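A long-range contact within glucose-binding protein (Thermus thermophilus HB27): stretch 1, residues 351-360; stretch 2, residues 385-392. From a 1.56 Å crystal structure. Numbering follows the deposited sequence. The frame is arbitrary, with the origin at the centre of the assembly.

Stretch 1, residues 351-360: VAPESFMSQF
Stretch 2 (385-392) DQVGLGRL

Residues 354-360 are helical, with Pro353 as N-cap; its O accepts from Met357 N at 3.0 Å. Stretch 2 leaves a helix at Gly388 (phi/psi 69/44) and enters a type II turn, Gly388 to Arg391, closed by Arg391 N to Gly388 O at 3.0 Å. Leu389 (-53/128) and Gly390 (104/-11) occupy its corners. CA-CA distances set the register: 6.4 Å for Ser355-Val387, 7.5 Å for Ala352-Leu389.

The packing is mainly apolar, burying 333 Å² in total, and no direct hydrogen bond crosses it. Leu389 (chi1 t, chi2 p) starts sideways, but its tip comes nearer: CD1 enters a hollow bounded by Pro353 CD (3.8 Å), Ala352 CB (4.3 Å) and Phe356 CB (4.3 Å), lying oblique to the Phe356 ring (chi1 t, chi2 91°). Val387 (chi1 m), the most covered residue, points toward the helix; its CB lies 3.5 Å from Ser355 OG (chi1 p), its CG2 4.3 Å from Phe356 CB, and its CG1 3.7 Å from Gln359 NE2. Leu392 (m, t) places CD1 4.1 Å from Pro353 CB.

Gln359 (m, t, chi3 81°) donates from NE2 to Ser355 O (3.2 Å, 164°) and to water 1 (2.8 Å), which donates to Gln386 OE1 (2.7 Å), bridging the stretches.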

# COMPACT_ATOMS: atom_id res chain seq x y z
N VAL A 351 9.39 -4.39 -0.82
CA VAL A 351 10.84 -4.34 -1.13
C VAL A 351 11.79 -4.51 0.05
O VAL A 351 12.97 -4.86 -0.15
CB VAL A 351 11.20 -3.06 -1.90
CG1 VAL A 351 10.48 -3.02 -3.24
CG2 VAL A 351 10.87 -1.81 -1.12
N ALA A 352 11.31 -4.27 1.28
CA ALA A 352 12.16 -4.32 2.46
C ALA A 352 11.51 -5.12 3.57
O ALA A 352 10.29 -5.07 3.77
CB ALA A 352 12.44 -2.91 2.98
N PRO A 353 12.33 -5.81 4.37
CA PRO A 353 11.76 -6.55 5.48
C PRO A 353 11.22 -5.65 6.57
O PRO A 353 11.60 -4.48 6.64
CB PRO A 353 12.95 -7.35 6.00
CG PRO A 353 14.12 -6.55 5.63
CD PRO A 353 13.79 -5.91 4.32
N GLU A 354 10.35 -6.20 7.42
CA GLU A 354 9.78 -5.44 8.53
C GLU A 354 10.84 -4.84 9.47
O GLU A 354 10.61 -3.78 10.06
CB GLU A 354 8.79 -6.31 9.32
CG GLU A 354 7.50 -6.60 8.50
CD GLU A 354 6.34 -7.16 9.32
OE1 GLU A 354 6.60 -8.05 10.17
OE2 GLU A 354 5.17 -6.71 9.10
N SER A 355 11.98 -5.50 9.60
CA SER A 355 13.10 -5.01 10.41
C SER A 355 13.49 -3.59 9.99
O SER A 355 13.74 -2.72 10.83
CB SER A 355 14.30 -5.94 10.27
OG SER A 355 14.74 -6.04 8.94
N PHE A 356 13.51 -3.36 8.68
CA PHE A 356 13.80 -2.04 8.14
C PHE A 356 12.54 -1.15 8.15
O PHE A 356 12.59 -0.00 8.60
CB PHE A 356 14.34 -2.16 6.72
CG PHE A 356 14.74 -0.85 6.13
CD1 PHE A 356 16.03 -0.38 6.25
CD2 PHE A 356 13.80 -0.06 5.48
CE1 PHE A 356 16.39 0.84 5.70
CE2 PHE A 356 14.15 1.17 4.96
CZ PHE A 356 15.45 1.63 5.09
N MET A 357 11.42 -1.67 7.64
CA MET A 357 10.16 -0.89 7.60
C MET A 357 9.80 -0.27 8.94
O MET A 357 9.38 0.89 9.01
CB MET A 357 8.97 -1.75 7.17
CG MET A 357 9.06 -2.32 5.77
SD MET A 357 7.79 -3.58 5.47
CE MET A 357 6.31 -2.59 5.66
N SER A 358 9.93 -1.06 10.00
CA SER A 358 9.51 -0.61 11.33
C SER A 358 10.40 0.52 11.85
O SER A 358 9.96 1.34 12.64
CB SER A 358 9.51 -1.78 12.31
OG SER A 358 10.83 -2.29 12.47
N GLN A 359 11.64 0.58 11.39
CA GLN A 359 12.57 1.61 11.86
C GLN A 359 12.54 2.84 10.96
O GLN A 359 12.99 3.92 11.35
CB GLN A 359 13.96 1.01 11.95
CG GLN A 359 14.05 -0.03 13.04
CD GLN A 359 15.46 -0.40 13.35
OE1 GLN A 359 16.14 0.32 14.08
NE2 GLN A 359 15.92 -1.49 12.78
N PHE A 360 11.98 2.71 9.77
CA PHE A 360 11.94 3.84 8.85
C PHE A 360 11.06 4.98 9.39
O PHE A 360 11.26 6.13 9.03
CB PHE A 360 11.48 3.44 7.45
CG PHE A 360 11.82 4.46 6.40
CD1 PHE A 360 13.14 4.66 6.00
CD2 PHE A 360 10.82 5.22 5.79
CE1 PHE A 360 13.45 5.59 5.01
CE2 PHE A 360 11.13 6.14 4.82
CZ PHE A 360 12.47 6.34 4.44
N ASP A 385 22.36 -1.09 7.46
CA ASP A 385 23.55 -1.83 7.89
C ASP A 385 23.25 -2.75 9.08
O ASP A 385 23.73 -3.88 9.14
CB ASP A 385 24.66 -0.86 8.27
CG ASP A 385 25.21 -0.09 7.08
OD1 ASP A 385 25.06 -0.54 5.92
OD2 ASP A 385 25.80 0.98 7.32
N GLN A 386 22.44 -2.27 10.02
CA GLN A 386 22.11 -3.03 11.23
C GLN A 386 21.26 -4.25 10.93
O GLN A 386 21.42 -5.30 11.57
CB GLN A 386 21.41 -2.13 12.25
CG GLN A 386 22.35 -1.10 12.88
CD GLN A 386 21.64 0.03 13.58
OE1 GLN A 386 20.42 0.14 13.54
NE2 GLN A 386 22.41 0.88 14.25
N VAL A 387 20.36 -4.14 9.95
CA VAL A 387 19.47 -5.26 9.63
C VAL A 387 20.01 -6.12 8.50
O VAL A 387 19.44 -7.17 8.18
CB VAL A 387 18.03 -4.81 9.33
CG1 VAL A 387 17.50 -3.96 10.46
CG2 VAL A 387 17.94 -4.09 7.96
N GLY A 388 21.12 -5.69 7.90
CA GLY A 388 21.72 -6.44 6.80
C GLY A 388 20.87 -6.40 5.54
O GLY A 388 20.68 -7.42 4.87
N LEU A 389 20.37 -5.21 5.23
CA LEU A 389 19.44 -5.01 4.10
C LEU A 389 20.05 -5.60 2.84
O LEU A 389 21.20 -5.30 2.52
CB LEU A 389 19.13 -3.53 3.92
CG LEU A 389 18.03 -3.17 2.92
CD1 LEU A 389 16.67 -3.60 3.47
CD2 LEU A 389 18.03 -1.69 2.63
N GLY A 390 19.29 -6.46 2.16
CA GLY A 390 19.76 -7.17 0.97
C GLY A 390 20.11 -8.64 1.21
O GLY A 390 20.31 -9.39 0.25
N ARG A 391 20.19 -9.07 2.46
CA ARG A 391 20.60 -10.44 2.77
C ARG A 391 19.53 -11.51 2.47
O ARG A 391 19.87 -12.65 2.10
CB ARG A 391 21.09 -10.56 4.22
CG ARG A 391 20.01 -10.45 5.30
CD ARG A 391 20.65 -10.47 6.68
NE ARG A 391 19.68 -10.39 7.77
CZ ARG A 391 18.93 -11.42 8.20
NH1 ARG A 391 19.03 -12.62 7.64
NH2 ARG A 391 18.08 -11.23 9.20
N LEU A 392 18.25 -11.18 2.64
CA LEU A 392 17.18 -12.13 2.30
C LEU A 392 17.00 -12.19 0.78
O LEU A 392 16.37 -13.12 0.27
CB LEU A 392 15.85 -11.74 2.97
CG LEU A 392 15.84 -11.57 4.49
CD1 LEU A 392 14.51 -10.95 4.98
CD2 LEU A 392 16.11 -12.88 5.20
O HOH W 1 18.42 -1.55 13.96